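Long-range contacts in halogenase (Chondromyces crocatus, PDB 3E1T), which is a FAD-dependent halogenase that probably chlorinates an aromatic group during biosynthesis of the myxobacterial product chondrochloren: residues F81-E86 with Y366-D371; F215-F220 with I256-I261. All coordinates share one frame; numbering follows the deposited sequence.

Contact 1: residues F81-E86 with Y366-D371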
ATOM      1  N   PHE A  81      12.391   8.966 -11.765  1.00 37.99           N
ATOM      2  CA  PHE A  81      13.294   8.495 -10.722  1.00 38.23           C
ATOM      3  C   PHE A  81      14.686   9.063 -10.874  1.00 38.85           C
ATOM      4  O   PHE A  81      15.256   9.048 -11.967  1.00 38.51           O
ATOM      5  CB  PHE A  81      13.405   6.974 -10.749  1.00 38.47           C
ATOM      6  CG  PHE A  81      12.258   6.268 -10.099  1.00 37.62           C
ATOM      7  CD1 PHE A  81      11.180   5.837 -10.854  1.00 39.33           C
ATOM      8  CD2 PHE A  81      12.263   6.019  -8.733  1.00 38.00           C
ATOM      9  CE1 PHE A  81      10.107   5.173 -10.245  1.00 40.31           C
ATOM     10  CE2 PHE A  81      11.197   5.360  -8.115  1.00 37.42           C
ATOM     11  CZ  PHE A  81      10.122   4.941  -8.871  1.00 38.20           C
ATOM     12  N   ARG A  82      15.217   9.574  -9.767  1.00 38.86           N
ATOM     13  CA  ARG A  82      16.652   9.751  -9.616  1.00 39.51           C
ATOM     14  C   ARG A  82      17.140   8.615  -8.707  1.00 39.22           C
ATOM     15  O   ARG A  82      17.031   8.672  -7.475  1.00 38.93           O
ATOM     16  CB  ARG A  82      16.978  11.165  -9.104  1.00 39.36           C
ATOM     17  CG  ARG A  82      18.138  11.289  -8.141  1.00 42.15           C
ATOM     18  CD  ARG A  82      19.491  11.261  -8.797  1.00 44.00           C
ATOM     19  NE  ARG A  82      19.939   9.920  -9.161  1.00 46.34           N
ATOM     20  CZ  ARG A  82      20.521   9.051  -8.338  1.00 45.65           C
ATOM     21  NH1 ARG A  82      20.701   9.343  -7.057  1.00 46.28           N
ATOM     22  NH2 ARG A  82      20.905   7.871  -8.801  1.00 46.19           N
ATOM     23  N   TRP A  83      17.664   7.571  -9.345  1.00 39.23           N
ATOM     24  CA  TRP A  83      17.810   6.274  -8.710  1.00 39.78           C
ATOM     25  C   TRP A  83      18.645   5.374  -9.600  1.00 41.28           C
ATOM     26  O   TRP A  83      18.417   5.304 -10.805  1.00 41.14           O
ATOM     27  CB  TRP A  83      16.422   5.647  -8.562  1.00 38.44           C
ATOM     28  CG  TRP A  83      16.269   4.550  -7.533  1.00 36.16           C
ATOM     29  CD1 TRP A  83      16.789   3.292  -7.576  1.00 35.18           C
ATOM     30  CD2 TRP A  83      15.481   4.618  -6.339  1.00 35.10           C
ATOM     31  NE1 TRP A  83      16.401   2.576  -6.460  1.00 33.94           N
ATOM     32  CE2 TRP A  83      15.594   3.368  -5.688  1.00 34.23           C
ATOM     33  CE3 TRP A  83      14.697   5.619  -5.752  1.00 33.20           C
ATOM     34  CZ2 TRP A  83      14.945   3.092  -4.481  1.00 34.91           C
ATOM     35  CZ3 TRP A  83      14.058   5.345  -4.546  1.00 34.83           C
ATOM     36  CH2 TRP A  83      14.185   4.090  -3.928  1.00 34.89           C
ATOM     37  N   GLY A  84      19.595   4.672  -8.992  1.00 43.15           N
ATOM     38  CA  GLY A  84      20.439   3.725  -9.706  1.00 45.97           C
ATOM     39  C   GLY A  84      21.857   4.226  -9.897  1.00 48.17           C
ATOM     40  O   GLY A  84      22.398   4.957  -9.056  1.00 47.63           O
ATOM     41  N   LYS A  85      22.441   3.832 -11.027  1.00 50.39           N
ATOM     42  CA  LYS A  85      23.822   4.147 -11.381  1.00 52.88           C
ATOM     43  C   LYS A  85      24.010   5.607 -11.814  1.00 53.93           C
ATOM     44  O   LYS A  85      24.891   6.297 -11.302  1.00 54.54           O
ATOM     45  CB  LYS A  85      24.285   3.201 -12.495  1.00 52.94           C
ATOM     46  CG  LYS A  85      25.728   2.753 -12.379  1.00 53.89           C
ATOM     47  CD  LYS A  85      26.142   1.873 -13.555  1.00 53.70           C
ATOM     48  CE  LYS A  85      25.979   2.592 -14.903  1.00 55.69           C
ATOM     49  NZ  LYS A  85      26.697   3.907 -14.981  1.00 55.96           N
ATOM     50  N   GLU A  86      23.176   6.071 -12.747  1.00 55.32           N
ATOM     51  CA  GLU A  86      23.317   7.411 -13.337  1.00 56.55           C
ATOM     52  C   GLU A  86      22.694   8.501 -12.453  1.00 56.48           C
ATOM     53  O   GLU A  86      21.691   8.251 -11.783  1.00 57.03           O
ATOM     54  CB  GLU A  86      22.684   7.437 -14.737  1.00 56.55           C
ATOM     55  CG  GLU A  86      23.263   8.490 -15.687  1.00 57.85           C
ATOM     56  CD  GLU A  86      22.379   8.777 -16.902  1.00 58.16           C
ATOM     57  OE1 GLU A  86      22.538   9.866 -17.506  1.00 60.53           O
ATOM     58  OE2 GLU A  86      21.528   7.926 -17.259  1.00 59.89           O
ATOM     59  N   TYR A 366      15.528  -1.466  -4.601  1.00 27.67           N
ATOM     60  CA  TYR A 366      16.410  -0.888  -3.585  1.00 27.75           C
ATOM     61  C   TYR A 366      17.888  -1.266  -3.826  1.00 29.46           C
ATOM     62  O   TYR A 366      18.773  -0.420  -3.710  1.00 28.89           O
ATOM     63  CB  TYR A 366      15.987  -1.344  -2.191  1.00 26.23           C
ATOM     64  CG  TYR A 366      15.021  -0.414  -1.485  1.00 24.06           C
ATOM     65  CD1 TYR A 366      13.673  -0.398  -1.809  1.00 22.60           C
ATOM     66  CD2 TYR A 366      15.470   0.454  -0.487  1.00 22.45           C
ATOM     67  CE1 TYR A 366      12.773   0.471  -1.136  1.00 21.46           C
ATOM     68  CE2 TYR A 366      14.596   1.296   0.183  1.00 23.93           C
ATOM     69  CZ  TYR A 366      13.242   1.292  -0.147  1.00 21.87           C
ATOM     70  OH  TYR A 366      12.385   2.149   0.506  1.00 23.22           O
ATOM     71  N   ASP A 367      18.124  -2.537  -4.152  1.00 30.85           N
ATOM     72  CA  ASP A 367      19.459  -3.072  -4.473  1.00 33.23           C
ATOM     73  C   ASP A 367      20.130  -2.363  -5.653  1.00 34.64           C
ATOM     74  O   ASP A 367      21.340  -2.233  -5.669  1.00 34.76           O
ATOM     75  CB  ASP A 367      19.390  -4.586  -4.736  1.00 33.13           C
ATOM     76  CG  ASP A 367      20.762  -5.203  -5.095  1.00 35.12           C
ATOM     77  OD1 ASP A 367      21.463  -5.719  -4.193  1.00 33.87           O
ATOM     78  OD2 ASP A 367      21.134  -5.172  -6.288  1.00 36.56           O
ATOM     79  N   MET A 368      19.355  -1.894  -6.621  1.00 36.40           N
ATOM     80  CA  MET A 368      19.935  -1.303  -7.826  1.00 38.83           C
ATOM     81  C   MET A 368      20.485   0.112  -7.639  1.00 38.48           C
ATOM     82  O   MET A 368      21.293   0.562  -8.451  1.00 38.48           O
ATOM     83  CB  MET A 368      18.960  -1.354  -9.008  1.00 38.84           C
ATOM     84  CG  MET A 368      17.920  -0.259  -9.007  1.00 40.47           C
ATOM     85  SD  MET A 368      17.883   0.676 -10.553  1.00 43.92           S
ATOM     86  CE  MET A 368      17.116  -0.537 -11.641  1.00 43.23           C
ATOM     87  N   ASN A 369      20.063   0.822  -6.590  1.00 38.35           N
ATOM     88  CA  ASN A 369      20.663   2.129  -6.331  1.00 38.68           C
ATOM     89  C   ASN A 369      22.140   2.014  -5.926  1.00 39.50           C
ATOM     90  O   ASN A 369      22.489   1.323  -4.969  1.00 39.79           O
ATOM     91  CB  ASN A 369      19.882   2.930  -5.293  1.00 38.20           C
ATOM     92  CG  ASN A 369      20.287   4.387  -5.268  1.00 36.67           C
ATOM     93  OD1 ASN A 369      20.136   5.097  -6.252  1.00 34.79           O
ATOM     94  ND2 ASN A 369      20.804   4.839  -4.136  1.00 35.22           N
ATOM     95  N   GLN A 370      22.996   2.698  -6.682  1.00 40.39           N
ATOM     96  CA  GLN A 370      24.433   2.784  -6.403  1.00 40.33           C
ATOM     97  C   GLN A 370      24.720   4.022  -5.564  1.00 39.68           C
ATOM     98  O   GLN A 370      24.498   5.153  -6.014  1.00 39.96           O
ATOM     99  CB  GLN A 370      25.210   2.883  -7.722  1.00 41.18           C
ATOM    100  CG  GLN A 370      26.730   2.981  -7.569  1.00 43.70           C
ATOM    101  CD  GLN A 370      27.395   3.631  -8.768  1.00 47.49           C
ATOM    102  OE1 GLN A 370      27.398   4.859  -8.905  1.00 49.44           O
ATOM    103  NE2 GLN A 370      27.972   2.810  -9.638  1.00 48.64           N
ATOM    104  N   ASP A 371      25.193   3.806  -4.342  1.00 38.77           N
ATOM    105  CA  ASP A 371      25.644   4.897  -3.482  1.00 38.00           C
ATOM    106  C   ASP A 371      26.613   4.311  -2.465  1.00 37.38           C
ATOM    107  O   ASP A 371      26.235   3.957  -1.334  1.00 37.05           O
ATOM    108  CB  ASP A 371      24.468   5.618  -2.812  1.00 38.20           C
ATOM    109  CG  ASP A 371      24.855   6.983  -2.266  1.00 38.26           C
ATOM    110  OD1 ASP A 371      26.061   7.228  -2.056  1.00 39.49           O
ATOM    111  OD2 ASP A 371      23.956   7.820  -2.046  1.00 37.01           O
TER
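Gly84 and Asn369 bring the two backbones to 3.7 Å between their CA atoms, where the loop after strand 75-82 meets the C-terminal end of the long helix 340-368 and the residues beyond. The backbone angles of Gly84 by themselves call for glycine, since a CB would jam against the preceding carbonyl O; it would also sit tightly against Met368 SD. Its CA instead gives a CA-H...O contact to Met368 O. With CG anti to the backbone N (chi1 -166°), Asn369 turns its amide toward the loop, and OD1 accepts a nearly straight bond from Gly84 N at 2.8 Å, in the amide plane and on a lone pair. An alanine in place of Asn369 would probably leave Gly84 N without this acceptor and the loop less firmly held. The same OD1 lies over one face of the Trp83 ring, and Asn369 CB is 3.7 Å from Trp83 NE1. A weak hydrogen bond from Gln370 N to Gly84 O is the backbone-to-backbone tie across the contact. Met368 CG meets the edge of the indole, 4.0 Å from Trp83 CD1, and Met368 SD makes an oblique Met-aromatic contact. Trp83 also turns an edge to the face of Tyr366, planes at 88°. Trp83 NE1 bonds to Phe365 O, and Tyr366 OH bonds to Asp309. Lys85 CG lies 3.5 Å from Gln370 NE2. Arg82 NH2 reaches forward to Glu86 O at 3.1 Å and spans the loop. The T-shaped Trp83-Tyr366 pair belongs to an aromatic cluster with Phe365, Trp219 and Trp377, where the halogenase's mixed sheet meets its long helix.

Contact 2: residues F215-F220 with I256-I261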
ATOM      1  N   PHE A 215      18.952   9.912  -2.139  1.00 32.06           N
ATOM      2  CA  PHE A 215      20.089  10.715  -1.672  1.00 32.21           C
ATOM      3  C   PHE A 215      20.884   9.898  -0.659  1.00 32.32           C
ATOM      4  O   PHE A 215      20.666   8.687  -0.551  1.00 32.21           O
ATOM      5  CB  PHE A 215      19.648  12.075  -1.127  1.00 32.24           C
ATOM      6  CG  PHE A 215      18.899  12.017   0.180  1.00 32.04           C
ATOM      7  CD1 PHE A 215      19.463  12.563   1.336  1.00 32.02           C
ATOM      8  CD2 PHE A 215      17.625  11.455   0.253  1.00 31.84           C
ATOM      9  CE1 PHE A 215      18.785  12.548   2.539  1.00 31.12           C
ATOM     10  CE2 PHE A 215      16.925  11.429   1.465  1.00 31.01           C
ATOM     11  CZ  PHE A 215      17.508  11.973   2.609  1.00 31.97           C
ATOM     12  N   GLN A 216      21.811  10.519   0.073  1.00 32.45           N
ATOM     13  CA  GLN A 216      22.757   9.711   0.854  1.00 32.37           C
ATOM     14  C   GLN A 216      22.109   8.927   1.993  1.00 32.01           C
ATOM     15  O   GLN A 216      22.597   7.858   2.364  1.00 32.22           O
ATOM     16  CB  GLN A 216      23.926  10.537   1.397  1.00 32.92           C
ATOM     17  CG  GLN A 216      25.087   9.647   1.814  1.00 34.03           C
ATOM     18  CD  GLN A 216      26.312  10.402   2.237  1.00 37.78           C
ATOM     19  OE1 GLN A 216      27.398  10.165   1.702  1.00 40.24           O
ATOM     20  NE2 GLN A 216      26.162  11.308   3.214  1.00 36.29           N
ATOM     21  N   ASP A 217      21.043   9.477   2.570  1.00 31.70           N
ATOM     22  CA  ASP A 217      20.419   8.885   3.765  1.00 31.22           C
ATOM     23  C   ASP A 217      19.060   8.213   3.488  1.00 30.85           C
ATOM     24  O   ASP A 217      18.352   7.814   4.422  1.00 31.45           O
ATOM     25  CB  ASP A 217      20.288   9.936   4.876  1.00 31.35           C
ATOM     26  CG  ASP A 217      21.606  10.195   5.612  1.00 31.87           C
ATOM     27  OD1 ASP A 217      22.626   9.556   5.297  1.00 31.69           O
ATOM     28  OD2 ASP A 217      21.611  11.027   6.533  1.00 33.47           O
ATOM     29  N   GLY A 218      18.704   8.071   2.218  1.00 29.66           N
ATOM     30  CA  GLY A 218      17.419   7.463   1.856  1.00 28.96           C
ATOM     31  C   GLY A 218      16.878   8.013   0.570  1.00 28.67           C
ATOM     32  O   GLY A 218      17.631   8.222  -0.380  1.00 28.32           O
ATOM     33  N   TRP A 219      15.572   8.249   0.526  1.00 27.87           N
ATOM     34  CA  TRP A 219      14.953   8.779  -0.681  1.00 28.22           C
ATOM     35  C   TRP A 219      13.724   9.619  -0.382  1.00 28.06           C
ATOM     36  O   TRP A 219      13.119   9.492   0.680  1.00 28.43           O
ATOM     37  CB  TRP A 219      14.633   7.663  -1.701  1.00 28.16           C
ATOM     38  CG  TRP A 219      13.619   6.642  -1.236  1.00 27.78           C
ATOM     39  CD1 TRP A 219      13.861   5.543  -0.465  1.00 28.20           C
ATOM     40  CD2 TRP A 219      12.215   6.615  -1.543  1.00 27.49           C
ATOM     41  NE1 TRP A 219      12.693   4.839  -0.260  1.00 27.26           N
ATOM     42  CE2 TRP A 219      11.669   5.477  -0.904  1.00 27.00           C
ATOM     43  CE3 TRP A 219      11.366   7.452  -2.273  1.00 28.22           C
ATOM     44  CZ2 TRP A 219      10.309   5.156  -0.973  1.00 28.21           C
ATOM     45  CZ3 TRP A 219      10.012   7.130  -2.353  1.00 28.56           C
ATOM     46  CH2 TRP A 219       9.497   5.988  -1.704  1.00 28.01           C
ATOM     47  N   PHE A 220      13.377  10.487  -1.329  1.00 28.39           N
ATOM     48  CA  PHE A 220      12.230  11.378  -1.215  1.00 28.65           C
ATOM     49  C   PHE A 220      11.138  10.980  -2.193  1.00 29.13           C
ATOM     50  O   PHE A 220      11.429  10.525  -3.305  1.00 29.58           O
ATOM     51  CB  PHE A 220      12.649  12.814  -1.549  1.00 29.05           C
ATOM     52  CG  PHE A 220      13.062  13.628  -0.371  1.00 28.55           C
ATOM     53  CD1 PHE A 220      12.108  14.285   0.401  1.00 29.61           C
ATOM     54  CD2 PHE A 220      14.407  13.779  -0.057  1.00 29.41           C
ATOM     55  CE1 PHE A 220      12.485  15.059   1.498  1.00 29.92           C
ATOM     56  CE2 PHE A 220      14.808  14.546   1.031  1.00 30.39           C
ATOM     57  CZ  PHE A 220      13.849  15.199   1.812  1.00 30.39           C
ATOM     58  N   ILE A 256      15.830  17.832   3.046  1.00 40.30           N
ATOM     59  CA  ILE A 256      15.503  18.475   1.771  1.00 41.02           C
ATOM     60  C   ILE A 256      16.748  19.127   1.167  1.00 41.61           C
ATOM     61  O   ILE A 256      17.073  18.886   0.006  1.00 41.69           O
ATOM     62  CB  ILE A 256      14.354  19.492   1.919  1.00 40.91           C
ATOM     63  CG1 ILE A 256      13.026  18.760   2.133  1.00 39.76           C
ATOM     64  CG2 ILE A 256      14.260  20.383   0.684  1.00 41.00           C
ATOM     65  CD1 ILE A 256      11.926  19.630   2.682  1.00 37.68           C
ATOM     66  N   ASP A 257      17.456  19.916   1.980  1.00 42.44           N
ATOM     67  CA  ASP A 257      18.698  20.574   1.560  1.00 43.18           C
ATOM     68  C   ASP A 257      19.734  19.603   0.996  1.00 43.01           C
ATOM     69  O   ASP A 257      20.548  19.978   0.155  1.00 43.38           O
ATOM     70  CB  ASP A 257      19.311  21.360   2.722  1.00 43.52           C
ATOM     71  CG  ASP A 257      18.547  22.636   3.045  1.00 46.03           C
ATOM     72  OD1 ASP A 257      17.536  22.951   2.362  1.00 49.33           O
ATOM     73  OD2 ASP A 257      18.967  23.338   3.992  1.00 48.36           O
ATOM     74  N   ARG A 258      19.691  18.352   1.447  1.00 42.71           N
ATOM     75  CA  ARG A 258      20.704  17.357   1.075  1.00 42.18           C
ATOM     76  C   ARG A 258      20.327  16.535  -0.157  1.00 41.58           C
ATOM     77  O   ARG A 258      21.055  15.629  -0.563  1.00 41.56           O
ATOM     78  CB  ARG A 258      21.000  16.435   2.257  1.00 42.45           C
ATOM     79  CG  ARG A 258      21.695  17.120   3.424  1.00 43.11           C
ATOM     80  CD  ARG A 258      21.876  16.131   4.555  1.00 43.58           C
ATOM     81  NE  ARG A 258      22.663  14.984   4.119  1.00 44.47           N
ATOM     82  CZ  ARG A 258      22.676  13.794   4.718  1.00 44.96           C
ATOM     83  NH1 ARG A 258      21.927  13.565   5.801  1.00 44.64           N
ATOM     84  NH2 ARG A 258      23.446  12.832   4.228  1.00 43.33           N
ATOM     85  N   CYS A 259      19.191  16.859  -0.758  1.00 41.30           N
ATOM     86  CA  CYS A 259      18.756  16.186  -1.979  1.00 41.29           C
ATOM     87  C   CYS A 259      18.542  17.218  -3.094  1.00 41.43           C
ATOM     88  O   CYS A 259      17.476  17.826  -3.174  1.00 41.69           O
ATOM     89  CB  CYS A 259      17.477  15.380  -1.726  1.00 40.97           C
ATOM     90  SG  CYS A 259      16.888  14.472  -3.175  1.00 40.49           S
ATOM     91  N   PRO A 260      19.568  17.435  -3.939  1.00 41.75           N
ATOM     92  CA  PRO A 260      19.542  18.456  -5.001  1.00 41.59           C
ATOM     93  C   PRO A 260      18.195  18.701  -5.704  1.00 41.72           C
ATOM     94  O   PRO A 260      17.681  19.828  -5.645  1.00 41.97           O
ATOM     95  CB  PRO A 260      20.601  17.953  -5.975  1.00 41.63           C
ATOM     96  CG  PRO A 260      21.633  17.377  -5.074  1.00 42.08           C
ATOM     97  CD  PRO A 260      20.870  16.738  -3.912  1.00 41.72           C
ATOM     98  N   ILE A 261      17.624  17.681  -6.349  1.00 41.21           N
ATOM     99  CA  ILE A 261      16.357  17.875  -7.068  1.00 41.16           C
ATOM    100  C   ILE A 261      15.221  18.366  -6.163  1.00 40.90           C
ATOM    101  O   ILE A 261      14.440  19.233  -6.562  1.00 40.75           O
ATOM    102  CB  ILE A 261      15.918  16.639  -7.911  1.00 41.22           C
ATOM    103  CG1 ILE A 261      14.634  16.954  -8.695  1.00 41.67           C
ATOM    104  CG2 ILE A 261      15.741  15.392  -7.037  1.00 41.06           C
ATOM    105  CD1 ILE A 261      14.448  16.125  -9.962  1.00 43.16           C
TER
HETATM  106  O   HOH W   1      22.898  13.479  -0.282  1.00 42.84           O
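Arg258 reaches from the link between helices 248-257 and 260-266 to the turn at Phe215-Gly218. Its CB is 4.3 Å from Phe215 CD1. CG lies anti to the carbonyl carbon (chi1 -68°), CD continues the extended line, and the chain bends at chi3 before the guanidinium. CZ comes 3.5 Å from Asp217 OD2. The tip then divides. NH1 gives a hydrogen bond of 2.7 Å to Asp217 OD2 and makes a salt bridge with it. NH2 lies near the side chain of Gln216. Asp217 OD2 sits at the edge of the Arg258 guanidinium, near its plane, but the donor approaches from above the carboxylate. The two planes are 90° apart, so this is a one-point salt bridge rather than a flat two-point pairing. The backbone of Arg258 takes part too: a water donates to Arg258 O and accepts from Gln216 N.

The acceptor side is a type I beta turn from Phe215 to Gly218, closing a beta hairpin of strands 210-215 and 218-224. Phe215 N bonds to Gly218 O across it. Gly218 has backbone angles that call for glycine. The ring of Phe215 packs against the turn, with Asp217 N and Gly218 N over one face.

Away from the salt bridge the contact is apolar. Cys259, at the N-cap position of helix 260-266, puts its CB 4.0 Å from Phe215 CB and 3.8 Å from Phe220 CD2. Its SG makes oblique sulfur-aromatic contacts with both rings. Phe220 CZ packs on Ile256 CG1 at 3.7 Å, and the two side chains cross at about a right angle. Beyond them, Ile262 touches both Phe220 and Ile256.

Both contacts bring helical parts against the same mixed sheet, and contact 2 is nested within the chain loop that contact 1 closes. Their centres lie about 13 Å apart. Both are partly buried. In contact 1 the residues of the Asn369-Gly84 bond are buried, while Lys85, Gln370 and Met368 are at the surface; in contact 2 the polar pair is on the more exposed side. Contact 1 holds the end of helix 340-368 by an amide bond, a weak backbone bond and the packing of Trp83. Contact 2 holds the helices 248-257 and 260-266 by apolar packing, a salt bridge and a water. Trp219 joins them: it packs edge-to-face with Trp83, and its NE1 probably bonds to Tyr366 OH.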